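Local atomic coordinates of dihydrodipicolinate synthase family protein (Sinorhizobium meliloti, PDB entry 4DNH), a protein that is of unknown function but adopts a TIM-barrel fold and may be related to dihydrodipicolinate synthase-like enzymes. Residues A[193-198]-A[321-326]; A[312-317]-A[355-360]. One frame throughout, in Å; residues are numbered along the deposited sequence.

Both contacts involve the helical segments that follow the eight-stranded barrel, but at different depths. The centre of contact 1 lies about 11 Å from the centre of the chain and ties the loop after barrel strand 186-191 to the start of helix 323-333; the centre of contact 2, about 16 Å from that of the chain, joins helix 308-315 to helix 352-364. Each has two buried and two partly exposed touching residues. Contact 1 combines an aromatic pair with a water bridge, whereas contact 2 sets a histidine ring against aliphatic carbons. Helix 323-333 is shared ground: Phe316 stacks on Tyr323 and also touches Phe195, while CA of Gly326 approaches CD1 of Leu358 to 3.3 Å.

Contact 1 of 2, residues A[193-198]-A[321-326]; sequences EMFDPA and RFYKTG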
loop_
_atom_site.group_PDB
_atom_site.type_symbol
_atom_site.label_atom_id
_atom_site.label_comp_id
_atom_site.label_asym_id
_atom_site.label_seq_id
_atom_site.Cartn_x
_atom_site.Cartn_y
_atom_site.Cartn_z
ATOM N N GLU A 193 -1.318 8.704 -11.311
ATOM C CA GLU A 193 -1.364 7.984 -12.596
ATOM C C GLU A 193 -0.244 6.967 -12.833
ATOM O O GLU A 193 -0.355 6.102 -13.712
ATOM C CB GLU A 193 -1.486 8.934 -13.810
ATOM C CG GLU A 193 -0.664 10.213 -13.764
ATOM C CD GLU A 193 -1.426 11.367 -13.129
ATOM O OE1 GLU A 193 -1.073 11.756 -11.993
ATOM O OE2 GLU A 193 -2.389 11.875 -13.753
HETATM N N MSE A 194 0.830 7.061 -12.063
HETATM C CA MSE A 194 1.921 6.091 -12.195
HETATM C C MSE A 194 1.498 4.778 -11.587
HETATM O O MSE A 194 1.989 3.713 -11.983
HETATM C CB MSE A 194 3.204 6.616 -11.571
HETATM C CG MSE A 194 2.989 8.082 -11.249
HETATM SE SE MSE A 194 2.418 8.227 -9.367
HETATM C CE MSE A 194 4.195 8.996 -9.015
ATOM N N PHE A 195 0.576 4.850 -10.633
ATOM C CA PHE A 195 -0.030 3.667 -10.049
ATOM C C PHE A 195 -1.233 3.182 -10.874
ATOM O O PHE A 195 -1.426 1.960 -11.059
ATOM C CB PHE A 195 -0.415 3.915 -8.585
ATOM C CG PHE A 195 0.764 4.164 -7.678
ATOM C CD1 PHE A 195 1.584 3.115 -7.273
ATOM C CD2 PHE A 195 1.056 5.449 -7.231
ATOM C CE1 PHE A 195 2.674 3.340 -6.443
ATOM C CE2 PHE A 195 2.136 5.681 -6.393
ATOM C CZ PHE A 195 2.947 4.624 -5.997
ATOM N N ASP A 196 -2.023 4.131 -11.377
ATOM C CA ASP A 196 -3.172 3.804 -12.209
ATOM C C ASP A 196 -3.313 4.828 -13.324
ATOM O O ASP A 196 -3.780 5.952 -13.090
ATOM C CB ASP A 196 -4.460 3.726 -11.375
ATOM C CG ASP A 196 -5.520 2.817 -12.003
ATOM O OD1 ASP A 196 -5.609 2.731 -13.255
ATOM O OD2 ASP A 196 -6.271 2.182 -11.234
ATOM N N PRO A 197 -2.895 4.453 -14.547
ATOM C CA PRO A 197 -2.976 5.393 -15.675
ATOM C C PRO A 197 -4.417 5.846 -15.953
ATOM O O PRO A 197 -4.624 6.972 -16.377
ATOM C CB PRO A 197 -2.403 4.589 -16.856
ATOM C CG PRO A 197 -1.565 3.523 -16.217
ATOM C CD PRO A 197 -2.266 3.175 -14.931
ATOM N N ALA A 198 -5.401 4.995 -15.670
ATOM C CA ALA A 198 -6.810 5.366 -15.879
ATOM C C ALA A 198 -7.364 6.394 -14.862
ATOM O O ALA A 198 -8.533 6.797 -14.950
ATOM C CB ALA A 198 -7.697 4.123 -15.964
ATOM N N ARG A 321 4.009 0.830 -11.312
ATOM C CA ARG A 321 2.832 0.011 -11.049
ATOM C C ARG A 321 3.178 -1.454 -10.704
ATOM O O ARG A 321 2.314 -2.216 -10.254
ATOM C CB ARG A 321 1.812 0.113 -12.187
ATOM C CG ARG A 321 2.257 -0.436 -13.543
ATOM C CD ARG A 321 1.184 -0.152 -14.585
ATOM N NE ARG A 321 1.531 -0.603 -15.941
ATOM C CZ ARG A 321 2.424 -0.002 -16.733
ATOM N NH1 ARG A 321 3.093 1.055 -16.306
ATOM N NH2 ARG A 321 2.681 -0.482 -17.944
ATOM N N PHE A 322 4.445 -1.826 -10.884
ATOM C CA PHE A 322 4.890 -3.205 -10.665
ATOM C C PHE A 322 5.590 -3.373 -9.335
ATOM O O PHE A 322 6.155 -4.428 -9.061
ATOM C CB PHE A 322 5.788 -3.701 -11.814
ATOM C CG PHE A 322 5.086 -3.761 -13.155
ATOM C CD1 PHE A 322 3.855 -4.400 -13.287
ATOM C CD2 PHE A 322 5.653 -3.170 -14.279
ATOM C CE1 PHE A 322 3.201 -4.445 -14.515
ATOM C CE2 PHE A 322 4.996 -3.208 -15.506
ATOM C CZ PHE A 322 3.765 -3.844 -15.622
ATOM N N TYR A 323 5.533 -2.348 -8.494
ATOM C CA TYR A 323 6.090 -2.450 -7.148
ATOM C C TYR A 323 5.605 -3.669 -6.378
ATOM O O TYR A 323 6.342 -4.214 -5.561
ATOM C CB TYR A 323 5.806 -1.189 -6.337
ATOM C CG TYR A 323 4.389 -1.037 -5.844
ATOM C CD1 TYR A 323 3.437 -0.367 -6.607
ATOM C CD2 TYR A 323 4.009 -1.508 -4.586
ATOM C CE1 TYR A 323 2.134 -0.202 -6.139
ATOM C CE2 TYR A 323 2.719 -1.344 -4.116
ATOM C CZ TYR A 323 1.790 -0.703 -4.904
ATOM O OH TYR A 323 0.516 -0.535 -4.458
ATOM N N LYS A 324 4.381 -4.112 -6.650
ATOM C CA LYS A 324 3.795 -5.186 -5.863
ATOM C C LYS A 324 4.610 -6.456 -6.000
ATOM O O LYS A 324 4.679 -7.283 -5.079
ATOM C CB LYS A 324 2.347 -5.414 -6.256
ATOM C CG LYS A 324 1.518 -4.140 -6.217
ATOM C CD LYS A 324 0.587 -4.137 -7.396
ATOM C CE LYS A 324 0.016 -2.776 -7.656
ATOM N NZ LYS A 324 -0.079 -2.666 -9.125
ATOM N N THR A 325 5.257 -6.582 -7.149
ATOM C CA THR A 325 6.160 -7.671 -7.383
ATOM C C THR A 325 7.328 -7.710 -6.395
ATOM O O THR A 325 7.629 -8.772 -5.841
ATOM C CB THR A 325 6.625 -7.642 -8.835
ATOM O OG1 THR A 325 5.454 -7.586 -9.657
ATOM C CG2 THR A 325 7.469 -8.876 -9.179
ATOM N N GLY A 326 7.958 -6.559 -6.150
ATOM C CA GLY A 326 9.050 -6.471 -5.185
ATOM C C GLY A 326 8.567 -6.730 -3.762
ATOM O O GLY A 326 9.286 -7.281 -2.920
HETATM O O HOH W 1 -0.183 0.190 -9.033
#
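Phe195 and Tyr323 form the tight part of this contact, where the loop after strand 186-191 of a TIM barrel meets the start of helix 323-333. CD1 of Phe195 comes within 3.5 Å of CE1 of Tyr323, and its neighbour CE1 is 3.6 Å from that same tyrosine carbon. The phenylalanine uses its edge, near its own plane, but the approach to the tyrosine ring is oblique. The centroids of Phe195 and Tyr323 are 5.6 Å apart and the planes stand at 87°, an oblique aromatic pair. With CG of Tyr323 between backbone N and carbonyl carbon (chi1 75°), its ring can meet Phe195 while OH bonds to Asp83 and Thr84. Were Phe195 replaced by an alanine, a gap would probably open beside Tyr323 CE1 and that side of the tyrosine ring would be held less firmly, with Phe316 as its remaining stack. A glycerol, probably from the crystallisation liquor, lies near the Phe195 side chain and may mark a pocket. Packing is looser around Arg321, which is partly exposed: its CB approaches Met194 O to 3.6 Å, and the extended chain carries the guanidinium away from the loop. Between these regions, a water donates to Phe195 O at 3.0 Å and accepts from Lys324 NZ at 2.9 Å. The same NZ also donates to Arg321 O at 2.7 Å, in the carbonyl plane.

Contact 2 of 2, residues A[312-317]-A[355-360]; sequences SRHIFK and LAELFR
His314 turns one ring face to the aliphatic part of Glu357, giving a CH-pi contact: CG of Glu357 lies 3.7 Å from the centroid of the His314 ring and 27° off its normal. The carbon is displaced toward the ring rim, where CE1 of His314 is 3.4 Å from CG of Glu357. The histidine reaches across because its CG is anti to the backbone N (chi1 175°). Glu357 then bends at chi2, and its carboxylate plane is turned 71° from the imidazole. Glu357 OE1 accepts a salt-bridging hydrogen bond from Arg360 NH1 at 2.9 Å through the anti lone pair, with the donor tilted from the guanidinium plane. The polar end of His314 finds its partner one residue before the 355-360 segment, as NE2 bonds to His354 O; the two histidine rings also stack. On the buried side, CG1 of Ile315 meets CD1 of Leu358 at 3.8 Å, the side chains passing at a slant. Leu358 also rests on Phe329, and Ile315 on Tyr323, both of helix 323-333. The arrangement is helix-helix packing in the C-terminal helical region that follows the TIM barrel, joining helix 308-315 to helix 352-364 alongside the intervening helix 323-333.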
loop_
_atom_site.group_PDB
_atom_site.type_symbol
_atom_site.label_atom_id
_atom_site.label_comp_id
_atom_site.label_asym_id
_atom_site.label_seq_id
_atom_site.Cartn_x
_atom_site.Cartn_y
_atom_site.Cartn_z
ATOM N N SER A 312 13.244 0.736 -0.821
ATOM C CA SER A 312 11.948 1.195 -1.263
ATOM C C SER A 312 11.952 1.879 -2.653
ATOM O O SER A 312 11.128 1.567 -3.504
ATOM C CB SER A 312 11.368 2.148 -0.228
ATOM O OG SER A 312 9.976 2.243 -0.445
ATOM N N ARG A 313 12.852 2.829 -2.864
ATOM C CA ARG A 313 12.935 3.506 -4.143
ATOM C C ARG A 313 13.180 2.518 -5.273
ATOM O O ARG A 313 12.687 2.704 -6.385
ATOM C CB ARG A 313 14.022 4.564 -4.100
ATOM C CG ARG A 313 13.633 5.689 -3.159
ATOM C CD ARG A 313 14.760 6.645 -2.850
ATOM N NE ARG A 313 14.198 7.764 -2.106
ATOM C CZ ARG A 313 14.875 8.831 -1.700
ATOM N NH1 ARG A 313 16.173 8.951 -1.961
ATOM N NH2 ARG A 313 14.241 9.775 -1.029
ATOM N N HIS A 314 13.912 1.450 -4.970
ATOM C CA HIS A 314 14.174 0.401 -5.942
ATOM C C HIS A 314 12.923 -0.400 -6.239
ATOM O O HIS A 314 12.589 -0.637 -7.405
ATOM C CB HIS A 314 15.318 -0.488 -5.476
ATOM C CG HIS A 314 15.573 -1.669 -6.386
ATOM N ND1 HIS A 314 16.281 -1.564 -7.537
ATOM C CD2 HIS A 314 15.178 -3.009 -6.284
ATOM C CE1 HIS A 314 16.344 -2.770 -8.137
ATOM N NE2 HIS A 314 15.670 -3.656 -7.370
ATOM N N ILE A 315 12.217 -0.803 -5.184
ATOM C CA ILE A 315 10.983 -1.560 -5.318
ATOM C C ILE A 315 9.929 -0.790 -6.111
ATOM O O ILE A 315 9.198 -1.391 -6.925
ATOM C CB ILE A 315 10.426 -2.000 -3.955
ATOM C CG1 ILE A 315 11.342 -3.078 -3.347
ATOM C CG2 ILE A 315 9.002 -2.539 -4.112
ATOM C CD1 ILE A 315 10.995 -3.480 -1.918
ATOM N N PHE A 316 9.876 0.527 -5.906
ATOM C CA PHE A 316 8.878 1.367 -6.574
ATOM C C PHE A 316 9.383 2.072 -7.827
ATOM O O PHE A 316 8.750 3.017 -8.307
ATOM C CB PHE A 316 8.317 2.406 -5.611
ATOM C CG PHE A 316 7.369 1.837 -4.595
ATOM C CD1 PHE A 316 7.840 1.055 -3.544
ATOM C CD2 PHE A 316 6.011 2.096 -4.683
ATOM C CE1 PHE A 316 6.969 0.538 -2.600
ATOM C CE2 PHE A 316 5.132 1.585 -3.754
ATOM C CZ PHE A 316 5.611 0.803 -2.708
ATOM N N LYS A 317 10.505 1.620 -8.371
ATOM C CA LYS A 317 11.054 2.315 -9.522
ATOM C C LYS A 317 10.238 2.121 -10.797
ATOM O O LYS A 317 9.473 1.149 -10.924
ATOM C CB LYS A 317 12.531 1.991 -9.726
ATOM C CG LYS A 317 12.857 0.772 -10.539
ATOM C CD LYS A 317 14.354 0.606 -10.447
ATOM C CE LYS A 317 14.959 0.246 -11.781
ATOM N NZ LYS A 317 16.435 0.354 -11.662
ATOM N N LEU A 355 15.398 -8.286 -9.128
ATOM C CA LEU A 355 15.142 -9.107 -7.941
ATOM C C LEU A 355 16.421 -9.322 -7.122
ATOM O O LEU A 355 16.398 -9.252 -5.896
ATOM C CB LEU A 355 14.476 -10.440 -8.325
ATOM C CG LEU A 355 13.124 -10.323 -9.048
ATOM C CD1 LEU A 355 12.605 -11.650 -9.552
ATOM C CD2 LEU A 355 12.066 -9.664 -8.168
ATOM N N ALA A 356 17.537 -9.550 -7.810
ATOM C CA ALA A 356 18.855 -9.631 -7.163
ATOM C C ALA A 356 19.233 -8.314 -6.499
ATOM O O ALA A 356 19.726 -8.316 -5.374
ATOM C CB ALA A 356 19.931 -10.050 -8.161
ATOM N N GLU A 357 19.002 -7.186 -7.173
ATOM C CA GLU A 357 19.303 -5.894 -6.545
ATOM C C GLU A 357 18.436 -5.671 -5.308
ATOM O O GLU A 357 18.940 -5.272 -4.245
ATOM C CB GLU A 357 19.213 -4.724 -7.540
ATOM C CG GLU A 357 19.449 -3.339 -6.923
ATOM C CD GLU A 357 20.902 -3.061 -6.498
ATOM O OE1 GLU A 357 21.741 -3.997 -6.531
ATOM O OE2 GLU A 357 21.209 -1.890 -6.117
ATOM N N LEU A 358 17.146 -5.951 -5.450
ATOM C CA LEU A 358 16.208 -6.015 -4.328
ATOM C C LEU A 358 16.767 -6.820 -3.137
ATOM O O LEU A 358 16.731 -6.359 -2.008
ATOM C CB LEU A 358 14.862 -6.599 -4.797
ATOM C CG LEU A 358 13.638 -6.409 -3.893
ATOM C CD1 LEU A 358 12.349 -6.458 -4.697
ATOM C CD2 LEU A 358 13.602 -7.468 -2.800
ATOM N N PHE A 359 17.288 -8.009 -3.396
ATOM C CA PHE A 359 17.943 -8.812 -2.360
ATOM C C PHE A 359 19.112 -8.081 -1.659
ATOM O O PHE A 359 19.174 -8.077 -0.425
ATOM C CB PHE A 359 18.337 -10.177 -2.953
ATOM C CG PHE A 359 19.125 -11.076 -2.033
ATOM C CD1 PHE A 359 20.516 -10.955 -1.932
ATOM C CD2 PHE A 359 18.489 -12.090 -1.319
ATOM C CE1 PHE A 359 21.243 -11.803 -1.104
ATOM C CE2 PHE A 359 19.211 -12.949 -0.492
ATOM C CZ PHE A 359 20.592 -12.807 -0.380
ATOM N N ARG A 360 20.017 -7.448 -2.413
ATOM C CA ARG A 360 21.148 -6.700 -1.794
ATOM C C ARG A 360 20.682 -5.535 -0.946
ATOM O O ARG A 360 21.155 -5.340 0.171
ATOM C CB ARG A 360 22.098 -6.116 -2.827
ATOM C CG ARG A 360 22.673 -7.067 -3.852
ATOM C CD ARG A 360 23.592 -6.279 -4.770
ATOM N NE ARG A 360 24.110 -7.119 -5.827
ATOM C CZ ARG A 360 23.500 -7.339 -6.990
ATOM N NH1 ARG A 360 22.336 -6.759 -7.271
ATOM N NH2 ARG A 360 24.070 -8.138 -7.878
#